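Probable enoyl-CoA hydratase/isomerase (Pseudomonas aeruginosa, PDB 7BOR) binds coenzyme A and, as a member of the crotonase family, may shift the double bond of enoyl-CoA esters. Local coordinates at residues L13-L18 with V50-G55; A58-G63 with V95-N100; L116-R121 with A174-E179. One frame throughout, in Å; residues are numbered along the deposited sequence.

Contact 1: residues L13-L18 with V50-G55; sequences LLTLRL and VVLITG
The guanidinium of R17 is the flat side-chain group of this contact, and G55 O meets it obliquely, 2.8 Å from R17 NH1. That approach is too poorly angled for a hydrogen bond. R17 NH1 has a weak bond to Q21 OE1, while G55 O takes a weak one from N25 ND2. Arginine suits this partly exposed strand end, its long chain carrying the charge out to G55 O and Q21. Further back the two strands run parallel, and L14 and L16 use both N-H and C=O: L14 N reaches V50 O at 2.8 Å, and T54 N reaches L16 O at 3.1 Å. This is the pairing of a beta-alpha-beta crossover, in which helix 29-44 links the two strands. L14 and L16 point to the helix side and pack on A42, A38 and L39, with L14 CB also 4.0 Å from V51 CG2. On the other face, chi2 (68°) brings L13 CD1 to L52 CB at 4.0 Å. T15 and L52 lie side by side there, pointing the same way. T54, buried on that face, bonds through OG1 to G56 N and A98 O, while CG2 lies by L16 O and R17 CD.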
loop_
_atom_site.group_PDB
_atom_site.type_symbol
_atom_site.label_atom_id
_atom_site.label_comp_id
_atom_site.label_asym_id
_atom_site.label_seq_id
_atom_site.Cartn_x
_atom_site.Cartn_y
_atom_site.Cartn_z
ATOM N N LEU A 13 8.915 10.920 13.897
ATOM C CA LEU A 13 8.777 10.019 12.767
ATOM C C LEU A 13 8.501 8.603 13.258
ATOM O O LEU A 13 9.333 8.003 13.947
ATOM C CB LEU A 13 10.054 10.049 11.924
ATOM C CG LEU A 13 10.184 8.941 10.904
ATOM C CD1 LEU A 13 9.131 9.127 9.812
ATOM C CD2 LEU A 13 11.598 8.949 10.350
ATOM N N LEU A 14 7.354 8.056 12.870
ATOM C CA LEU A 14 7.025 6.664 13.156
ATOM C C LEU A 14 7.294 5.823 11.916
ATOM O O LEU A 14 6.801 6.140 10.837
ATOM C CB LEU A 14 5.560 6.526 13.588
ATOM C CG LEU A 14 5.162 5.073 13.858
ATOM C CD1 LEU A 14 6.000 4.440 14.980
ATOM C CD2 LEU A 14 3.695 5.021 14.180
ATOM N N THR A 15 8.067 4.756 12.073
ATOM C CA THR A 15 8.435 3.874 10.980
ATOM C C THR A 15 7.818 2.491 11.166
ATOM O O THR A 15 8.142 1.793 12.137
ATOM C CB THR A 15 9.956 3.757 10.889
ATOM O OG1 THR A 15 10.508 5.037 10.574
ATOM C CG2 THR A 15 10.345 2.755 9.812
ATOM N N LEU A 16 6.957 2.088 10.214
ATOM C CA LEU A 16 6.406 0.729 10.148
ATOM C C LEU A 16 7.248 -0.092 9.170
ATOM O O LEU A 16 7.269 0.186 7.965
ATOM C CB LEU A 16 4.947 0.757 9.731
ATOM C CG LEU A 16 4.052 1.696 10.534
ATOM C CD1 LEU A 16 2.619 1.682 10.005
ATOM C CD2 LEU A 16 4.099 1.357 12.022
ATOM N N ARG A 17 7.944 -1.098 9.683
ATOM C CA ARG A 17 8.913 -1.856 8.910
ATOM C C ARG A 17 8.434 -3.305 8.829
ATOM O O ARG A 17 8.551 -4.062 9.791
ATOM C CB ARG A 17 10.310 -1.747 9.536
ATOM C CG ARG A 17 11.359 -2.835 9.099
ATOM C CD ARG A 17 12.471 -2.301 8.168
ATOM N NE ARG A 17 13.608 -3.225 7.969
ATOM C CZ ARG A 17 13.530 -4.438 7.395
ATOM N NH1 ARG A 17 12.365 -4.924 6.988
ATOM N NH2 ARG A 17 14.619 -5.190 7.230
ATOM N N LEU A 18 7.923 -3.697 7.664
ATOM C CA LEU A 18 7.552 -5.082 7.393
ATOM C C LEU A 18 8.756 -6.004 7.535
ATOM O O LEU A 18 9.753 -5.854 6.826
ATOM C CB LEU A 18 6.971 -5.161 5.974
ATOM C CG LEU A 18 5.493 -4.771 5.754
ATOM C CD1 LEU A 18 5.034 -3.503 6.421
ATOM C CD2 LEU A 18 5.144 -4.704 4.241
ATOM N N VAL A 50 5.059 12.269 11.188
ATOM C CA VAL A 50 5.167 11.598 9.897
ATOM C C VAL A 50 5.278 10.093 10.123
ATOM O O VAL A 50 5.973 9.635 11.041
ATOM C CB VAL A 50 6.382 12.126 9.103
ATOM C CG1 VAL A 50 6.490 11.453 7.751
ATOM C CG2 VAL A 50 6.299 13.652 8.941
ATOM N N VAL A 51 4.629 9.317 9.245
ATOM C CA VAL A 51 4.821 7.876 9.204
ATOM C C VAL A 51 5.570 7.493 7.939
ATOM O O VAL A 51 5.256 7.977 6.844
ATOM C CB VAL A 51 3.473 7.130 9.296
ATOM C CG1 VAL A 51 3.651 5.630 8.942
ATOM C CG2 VAL A 51 2.862 7.311 10.693
ATOM N N LEU A 52 6.517 6.571 8.092
ATOM C CA LEU A 52 7.216 5.941 6.992
ATOM C C LEU A 52 6.894 4.447 6.941
ATOM O O LEU A 52 6.967 3.751 7.964
ATOM C CB LEU A 52 8.712 6.179 7.160
ATOM C CG LEU A 52 9.593 5.916 5.967
ATOM C CD1 LEU A 52 10.747 6.914 6.048
ATOM C CD2 LEU A 52 10.046 4.506 6.049
ATOM N N ILE A 53 6.588 3.941 5.750
ATOM C CA ILE A 53 6.338 2.509 5.568
ATOM C C ILE A 53 7.394 1.927 4.654
ATOM O O ILE A 53 7.633 2.457 3.563
ATOM C CB ILE A 53 4.950 2.235 4.967
ATOM C CG1 ILE A 53 3.856 2.809 5.826
ATOM C CG2 ILE A 53 4.658 0.733 4.892
ATOM C CD1 ILE A 53 2.472 2.687 5.220
ATOM N N THR A 54 7.938 0.774 5.029
ATOM C CA THR A 54 8.975 0.148 4.220
ATOM C C THR A 54 9.117 -1.332 4.562
ATOM O O THR A 54 8.850 -1.753 5.688
ATOM C CB THR A 54 10.309 0.895 4.434
ATOM O OG1 THR A 54 11.327 0.345 3.608
ATOM C CG2 THR A 54 10.761 0.796 5.884
ATOM N N GLY A 55 9.557 -2.108 3.584
ATOM C CA GLY A 55 9.991 -3.462 3.822
ATOM C C GLY A 55 11.492 -3.625 4.001
ATOM O O GLY A 55 11.950 -4.758 4.181
#

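Contact 2: residues A58-G63 with V95-N100; sequences ACFTSG and VIAAVN. With COA (coenzyme A), chain C.
F60 and V99 meet ring to methyl: V99 CG2 sits over the centre of the F60 ring, 3.8 Å from the centroid and only 7° off the normal, a CH-pi contact. The second branch, V99 CG1, comes against F60 CB at 3.6 Å, and the fork of valine thus fits both the ring and its stem. CG of F60 is anti to the backbone N (chi1 -172°), and A98 O stands obliquely to the ring, 3.5 Å from CD1. N100, the other large contributor, meets the loop through its backbone: N100 O lies 2.7 Å from F60 N, at an angle too poor for a hydrogen bond, and 3.1 Å from C59 C. A large, flat, apolar group suits this buried site beside the small A97, whose CB is near F60 CZ. In the crotonase fold this loop, between strand 50-54 and helix 66-71, runs from the sheet to the CoA site. There S62 O accepts a straight hydrogen bond from COA N4P at 2.7 Å; as in relatives, a backbone N-H just after this segment probably contributes to the oxyanion hole. T61 OG1 takes the N-H of G63 at 3.1 Å in an ST turn, and the positive phi of G63 (91°) suits a residue without a side chain. In the buried amide of N100, OD1 accepts from G181 N, while ND2 gives a weak bond back to G56 O, near the start of the loop.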
loop_
_atom_site.group_PDB
_atom_site.type_symbol
_atom_site.label_atom_id
_atom_site.label_comp_id
_atom_site.label_asym_id
_atom_site.label_seq_id
_atom_site.Cartn_x
_atom_site.Cartn_y
_atom_site.Cartn_z
ATOM N N ALA A 58 15.637 -4.631 0.475
ATOM C CA ALA A 58 15.486 -5.565 -0.630
ATOM C C ALA A 58 14.050 -5.872 -1.041
ATOM O O ALA A 58 13.842 -6.394 -2.140
ATOM C CB ALA A 58 16.148 -6.901 -0.272
ATOM N N CYS A 59 13.070 -5.622 -0.193
ATOM C CA CYS A 59 11.730 -6.139 -0.479
ATOM C C CYS A 59 10.711 -5.224 0.163
ATOM O O CYS A 59 10.891 -4.799 1.302
ATOM C CB CYS A 59 11.551 -7.597 0.028
ATOM S SG CYS A 59 9.894 -8.377 -0.356
ATOM N N PHE A 60 9.655 -4.890 -0.576
ATOM C CA PHE A 60 8.586 -4.113 0.045
ATOM C C PHE A 60 7.493 -5.082 0.570
ATOM O O PHE A 60 7.510 -5.434 1.755
ATOM C CB PHE A 60 8.048 -3.062 -0.934
ATOM C CG PHE A 60 7.079 -2.082 -0.309
ATOM C CD1 PHE A 60 7.475 -1.220 0.706
ATOM C CD2 PHE A 60 5.754 -2.006 -0.749
ATOM C CE1 PHE A 60 6.555 -0.327 1.270
ATOM C CE2 PHE A 60 4.844 -1.107 -0.188
ATOM C CZ PHE A 60 5.236 -0.268 0.818
ATOM N N THR A 61 6.596 -5.589 -0.289
ATOM C CA THR A 61 5.706 -6.689 0.121
ATOM C C THR A 61 5.142 -7.391 -1.107
ATOM O O THR A 61 4.777 -6.737 -2.086
ATOM C CB THR A 61 4.544 -6.187 1.003
ATOM O OG1 THR A 61 3.652 -7.269 1.350
ATOM C CG2 THR A 61 3.724 -5.137 0.269
ATOM N N SER A 62 5.049 -8.712 -1.047
ATOM C CA SER A 62 4.381 -9.462 -2.111
ATOM C C SER A 62 2.864 -9.397 -1.988
ATOM O O SER A 62 2.152 -10.066 -2.750
ATOM C CB SER A 62 4.868 -10.925 -2.145
ATOM O OG SER A 62 4.813 -11.582 -0.880
ATOM N N GLY A 63 2.348 -8.563 -1.088
ATOM C CA GLY A 63 0.925 -8.385 -0.982
ATOM C C GLY A 63 0.345 -9.371 0.011
ATOM O O GLY A 63 1.049 -10.006 0.827
ATOM N N VAL A 95 2.169 10.411 5.213
ATOM C CA VAL A 95 2.611 9.030 5.121
ATOM C C VAL A 95 3.550 8.898 3.920
ATOM O O VAL A 95 3.172 9.284 2.811
ATOM C CB VAL A 95 1.429 8.063 4.947
ATOM C CG1 VAL A 95 1.941 6.691 5.096
ATOM C CG2 VAL A 95 0.356 8.353 5.908
ATOM N N ILE A 96 4.722 8.292 4.136
ATOM C CA ILE A 96 5.768 8.109 3.118
ATOM C C ILE A 96 6.085 6.629 2.964
ATOM O O ILE A 96 6.369 5.946 3.950
ATOM C CB ILE A 96 7.037 8.895 3.480
ATOM C CG1 ILE A 96 6.685 10.372 3.579
ATOM C CG2 ILE A 96 8.138 8.681 2.500
ATOM C CD1 ILE A 96 7.855 11.256 3.991
ATOM N N ALA A 97 6.090 6.148 1.722
ATOM C CA ALA A 97 6.532 4.803 1.398
ATOM C C ALA A 97 7.944 4.811 0.838
ATOM O O ALA A 97 8.319 5.704 0.084
ATOM C CB ALA A 97 5.624 4.137 0.360
ATOM N N ALA A 98 8.696 3.763 1.183
ATOM C CA ALA A 98 10.065 3.518 0.726
ATOM C C ALA A 98 10.123 2.083 0.233
ATOM O O ALA A 98 10.107 1.139 1.034
ATOM C CB ALA A 98 11.074 3.725 1.845
ATOM N N VAL A 99 10.233 1.916 -1.070
ATOM C CA VAL A 99 9.917 0.658 -1.722
ATOM C C VAL A 99 11.158 0.127 -2.398
ATOM O O VAL A 99 11.740 0.807 -3.245
ATOM C CB VAL A 99 8.776 0.829 -2.753
ATOM C CG1 VAL A 99 8.460 -0.521 -3.421
ATOM C CG2 VAL A 99 7.530 1.452 -2.096
ATOM N N ASN A 100 11.507 -1.119 -2.089
ATOM C CA ASN A 100 12.525 -1.868 -2.810
ATOM C C ASN A 100 11.950 -3.228 -3.207
ATOM O O ASN A 100 11.093 -3.772 -2.524
ATOM C CB ASN A 100 13.777 -2.071 -1.930
ATOM C CG ASN A 100 14.744 -0.870 -1.976
ATOM O OD1 ASN A 100 15.372 -0.594 -2.998
ATOM N ND2 ASN A 100 14.858 -0.184 -0.875
HETATM N N1A COA C . 1.498 -15.309 0.044
HETATM C C2A COA C . 1.945 -16.449 0.642
HETATM N N3A COA C . 3.237 -16.872 0.494
HETATM C C4A COA C . 4.047 -16.102 -0.250
HETATM C C5A COA C . 3.628 -14.968 -0.848
HETATM C C6A COA C . 2.317 -14.568 -0.697
HETATM N N6A COA C . 1.690 -13.362 -1.258
HETATM N N7A COA C . 4.665 -14.415 -1.536
HETATM C C8A COA C . 5.750 -15.206 -1.381
HETATM N N9A COA C . 5.324 -16.206 -0.618
HETATM C C1B COA C . 6.301 -17.236 -0.210
HETATM C C2B COA C . 6.527 -18.410 -1.297
HETATM O O2B COA C . 5.340 -19.299 -1.265
HETATM C C3B COA C . 7.635 -18.920 -0.838
HETATM O O3B COA C . 7.372 -19.754 0.367
HETATM P P3B COA C . 8.389 -20.922 0.855
HETATM O O7A COA C . 9.835 -20.486 0.725
HETATM O O8A COA C . 8.115 -22.127 -0.002
HETATM O O9A COA C . 8.101 -21.177 2.305
HETATM C C4B COA C . 8.507 -17.747 -0.325
HETATM O O4B COA C . 7.459 -16.691 0.087
HETATM C C5B COA C . 9.387 -17.200 -1.287
HETATM O O5B COA C . 8.565 -16.664 -2.274
HETATM P P1A COA C . 8.967 -16.897 -3.841
HETATM O O1A COA C . 7.785 -16.682 -4.763
HETATM O O2A COA C . 9.557 -18.262 -4.121
HETATM O O3A COA C . 10.155 -15.786 -4.109
HETATM P P2A COA C . 10.284 -15.173 -5.636
HETATM O O4A COA C . 11.551 -14.325 -5.668
HETATM O O5A COA C . 10.284 -16.370 -6.538
HETATM O O6A COA C . 8.933 -14.294 -6.046
HETATM C CBP COA C . 7.261 -12.585 -5.869
HETATM C CCP COA C . 8.719 -13.001 -5.454
HETATM C CDP COA C . 6.762 -11.434 -4.925
HETATM C CEP COA C . 7.237 -12.095 -7.338
HETATM C CAP COA C . 6.449 -13.912 -5.727
HETATM O OAP COA C . 6.656 -14.386 -4.431
HETATM C C9P COA C . 4.944 -13.719 -5.906
HETATM O O9P COA C . 4.445 -13.542 -6.978
HETATM N N8P COA C . 4.147 -13.795 -4.663
HETATM C C7P COA C . 2.693 -13.619 -4.668
HETATM C C6P COA C . 2.299 -12.214 -5.215
HETATM C C5P COA C . 0.740 -12.157 -5.135
HETATM O O5P COA C . 0.045 -12.735 -5.896
HETATM N N4P COA C . 0.157 -11.348 -4.080
HETATM C C3P COA C . -1.277 -11.305 -3.931
HETATM C C2P COA C . -1.885 -10.360 -4.935
HETATM S S1P COA C . -3.652 -10.428 -4.560
#

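Contact 3: residues L116-R121 with A174-E179; sequences LVFVGR and ANAALE
R121 lays one face of its guanidinium over the peptide link of L178 and E179, with L178 C 4.0 Å above the plane at its centre and E179 N offset toward the rim. The stem of the same side chain is apolar, and R121 CG packs on A177 CB at 3.8 Å. A long residue with a carbon stem and a charged end suits this exposed corner. N175 works at the other end of the pairing. Its CG lies anti to the carbonyl carbon (chi1 -65°), and chi2 (81°) turns the amide there; OD1 accepts V117 N at 2.8 Å, the donor tilted 21° from the amide plane. N175 N in turn donates to V117 O at 2.7 Å, so one asparagine serves both polar groups of V117 just before the regular strand 176-178 begins. The strands then pair in parallel, V119 O receiving L178 N at 2.8 Å. F118 turns the edge of its ring to A176, whose CB lies in the ring plane 3.8 Å from CD1, and H187 of helix 182-196 makes an edge-to-face contact with it. On the opposite face V119 CG1 meets A174 CB at 3.8 Å; the small A174 and A176 leave room for this methyl and for the ring edge. V117 O is taken by N175 N, and A176 N is buried with no partner in the model; its desolvation is probably a local cost at the start of strand 176-178.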
loop_
_atom_site.group_PDB
_atom_site.type_symbol
_atom_site.label_atom_id
_atom_site.label_comp_id
_atom_site.label_asym_id
_atom_site.label_seq_id
_atom_site.Cartn_x
_atom_site.Cartn_y
_atom_site.Cartn_z
ATOM N N LEU A 116 4.003 10.632 -0.174
ATOM C CA LEU A 116 5.205 10.579 -0.983
ATOM C C LEU A 116 5.556 9.122 -1.137
ATOM O O LEU A 116 5.320 8.315 -0.244
ATOM C CB LEU A 116 6.341 11.377 -0.379
ATOM C CG LEU A 116 6.084 12.896 -0.190
ATOM C CD1 LEU A 116 7.216 13.525 0.680
ATOM C CD2 LEU A 116 5.928 13.672 -1.509
ATOM N N VAL A 117 6.063 8.776 -2.309
ATOM C CA VAL A 117 6.397 7.389 -2.613
ATOM C C VAL A 117 7.768 7.386 -3.260
ATOM O O VAL A 117 7.958 8.032 -4.298
ATOM C CB VAL A 117 5.358 6.752 -3.547
ATOM C CG1 VAL A 117 5.800 5.373 -4.015
ATOM C CG2 VAL A 117 4.079 6.618 -2.830
ATOM N N PHE A 118 8.744 6.747 -2.607
ATOM C CA PHE A 118 10.083 6.566 -3.164
ATOM C C PHE A 118 10.349 5.095 -3.429
ATOM O O PHE A 118 10.051 4.245 -2.591
ATOM C CB PHE A 118 11.114 7.132 -2.224
ATOM C CG PHE A 118 10.899 8.557 -1.971
ATOM C CD1 PHE A 118 11.149 9.488 -2.969
ATOM C CD2 PHE A 118 10.347 8.969 -0.792
ATOM C CE1 PHE A 118 10.889 10.843 -2.729
ATOM C CE2 PHE A 118 10.059 10.284 -0.548
ATOM C CZ PHE A 118 10.366 11.228 -1.493
ATOM N N VAL A 119 10.948 4.807 -4.581
ATOM C CA VAL A 119 11.133 3.433 -5.014
ATOM C C VAL A 119 12.537 3.287 -5.543
ATOM O O VAL A 119 13.081 4.216 -6.154
ATOM C CB VAL A 119 10.143 3.010 -6.134
ATOM C CG1 VAL A 119 8.716 3.199 -5.730
ATOM C CG2 VAL A 119 10.385 3.828 -7.438
ATOM N N GLY A 120 13.105 2.092 -5.375
ATOM C CA GLY A 120 14.275 1.744 -6.160
ATOM C C GLY A 120 13.952 1.653 -7.633
ATOM O O GLY A 120 12.867 1.199 -8.030
ATOM N N ARG A 121 14.923 2.077 -8.447
ATOM C CA ARG A 121 14.702 2.072 -9.889
ATOM C C ARG A 121 14.210 0.722 -10.388
ATOM O O ARG A 121 13.505 0.626 -11.423
ATOM C CB ARG A 121 15.995 2.460 -10.628
ATOM C CG ARG A 121 16.078 3.829 -10.955
ATOM C CD ARG A 121 17.368 4.092 -11.882
ATOM N NE ARG A 121 18.585 3.954 -11.097
ATOM C CZ ARG A 121 19.183 4.949 -10.434
ATOM N NH1 ARG A 121 20.314 4.708 -9.781
ATOM N NH2 ARG A 121 18.675 6.184 -10.433
ATOM N N ALA A 174 5.238 7.067 -8.283
ATOM C CA ALA A 174 6.269 7.382 -7.313
ATOM C C ALA A 174 6.748 8.811 -7.550
ATOM O O ALA A 174 6.654 9.338 -8.659
ATOM C CB ALA A 174 7.448 6.405 -7.394
ATOM N N ASN A 175 7.250 9.443 -6.487
ATOM C CA ASN A 175 7.795 10.790 -6.629
ATOM C C ASN A 175 9.221 10.749 -7.192
ATOM O O ASN A 175 9.643 11.705 -7.839
ATOM C CB ASN A 175 7.823 11.531 -5.292
ATOM C CG ASN A 175 6.437 11.782 -4.746
ATOM O OD1 ASN A 175 5.834 10.880 -4.140
ATOM N ND2 ASN A 175 5.896 12.995 -5.003
ATOM N N ALA A 176 9.964 9.671 -6.944
ATOM C CA ALA A 176 11.338 9.539 -7.431
ATOM C C ALA A 176 11.726 8.072 -7.448
ATOM O O ALA A 176 11.355 7.311 -6.547
ATOM C CB ALA A 176 12.319 10.320 -6.529
ATOM N N ALA A 177 12.479 7.687 -8.474
ATOM C CA ALA A 177 13.101 6.380 -8.564
ATOM C C ALA A 177 14.588 6.559 -8.234
ATOM O O ALA A 177 15.265 7.417 -8.819
ATOM C CB ALA A 177 12.933 5.771 -9.952
ATOM N N LEU A 178 15.087 5.760 -7.312
ATOM C CA LEU A 178 16.420 5.954 -6.765
ATOM C C LEU A 178 17.238 4.680 -6.861
ATOM O O LEU A 178 16.730 3.596 -7.139
ATOM C CB LEU A 178 16.317 6.426 -5.309
ATOM C CG LEU A 178 15.385 7.639 -5.200
ATOM C CD1 LEU A 178 14.765 7.848 -3.837
ATOM C CD2 LEU A 178 16.159 8.869 -5.644
ATOM N N GLU A 179 18.545 4.843 -6.637
ATOM C CA GLU A 179 19.437 3.726 -6.409
ATOM C C GLU A 179 18.791 2.699 -5.497
ATOM O O GLU A 179 18.363 3.022 -4.394
ATOM C CB GLU A 179 20.717 4.260 -5.771
ATOM C CG GLU A 179 21.944 3.339 -5.781
ATOM C CD GLU A 179 23.119 4.031 -5.090
ATOM O OE1 GLU A 179 23.530 3.590 -3.996
ATOM O OE2 GLU A 179 23.586 5.065 -5.618
#

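The three contacts follow one another in chain order, each closing before the next opens. Contacts 1 and 3 pair neighbouring strands of one mixed sheet, while contact 2 sets a loop against the strand between them: 95-99 neighbours strand 50-54 of contact 1 and strand 116-120 of contact 3. Contact 3 then adds an edge strand, 176-178. The centres of contacts 1 and 2, and of 2 and 3, lie about 10 Å apart. Contacts 1 and 3, about 15 Å apart between centres, do not touch. Helix 182-196 receives side chains from all three. Contact 2 joins the sheet to the loop that holds CoA through S62, with L18 of contact 1 touching that loop at T61, while contact 3 lies away from it.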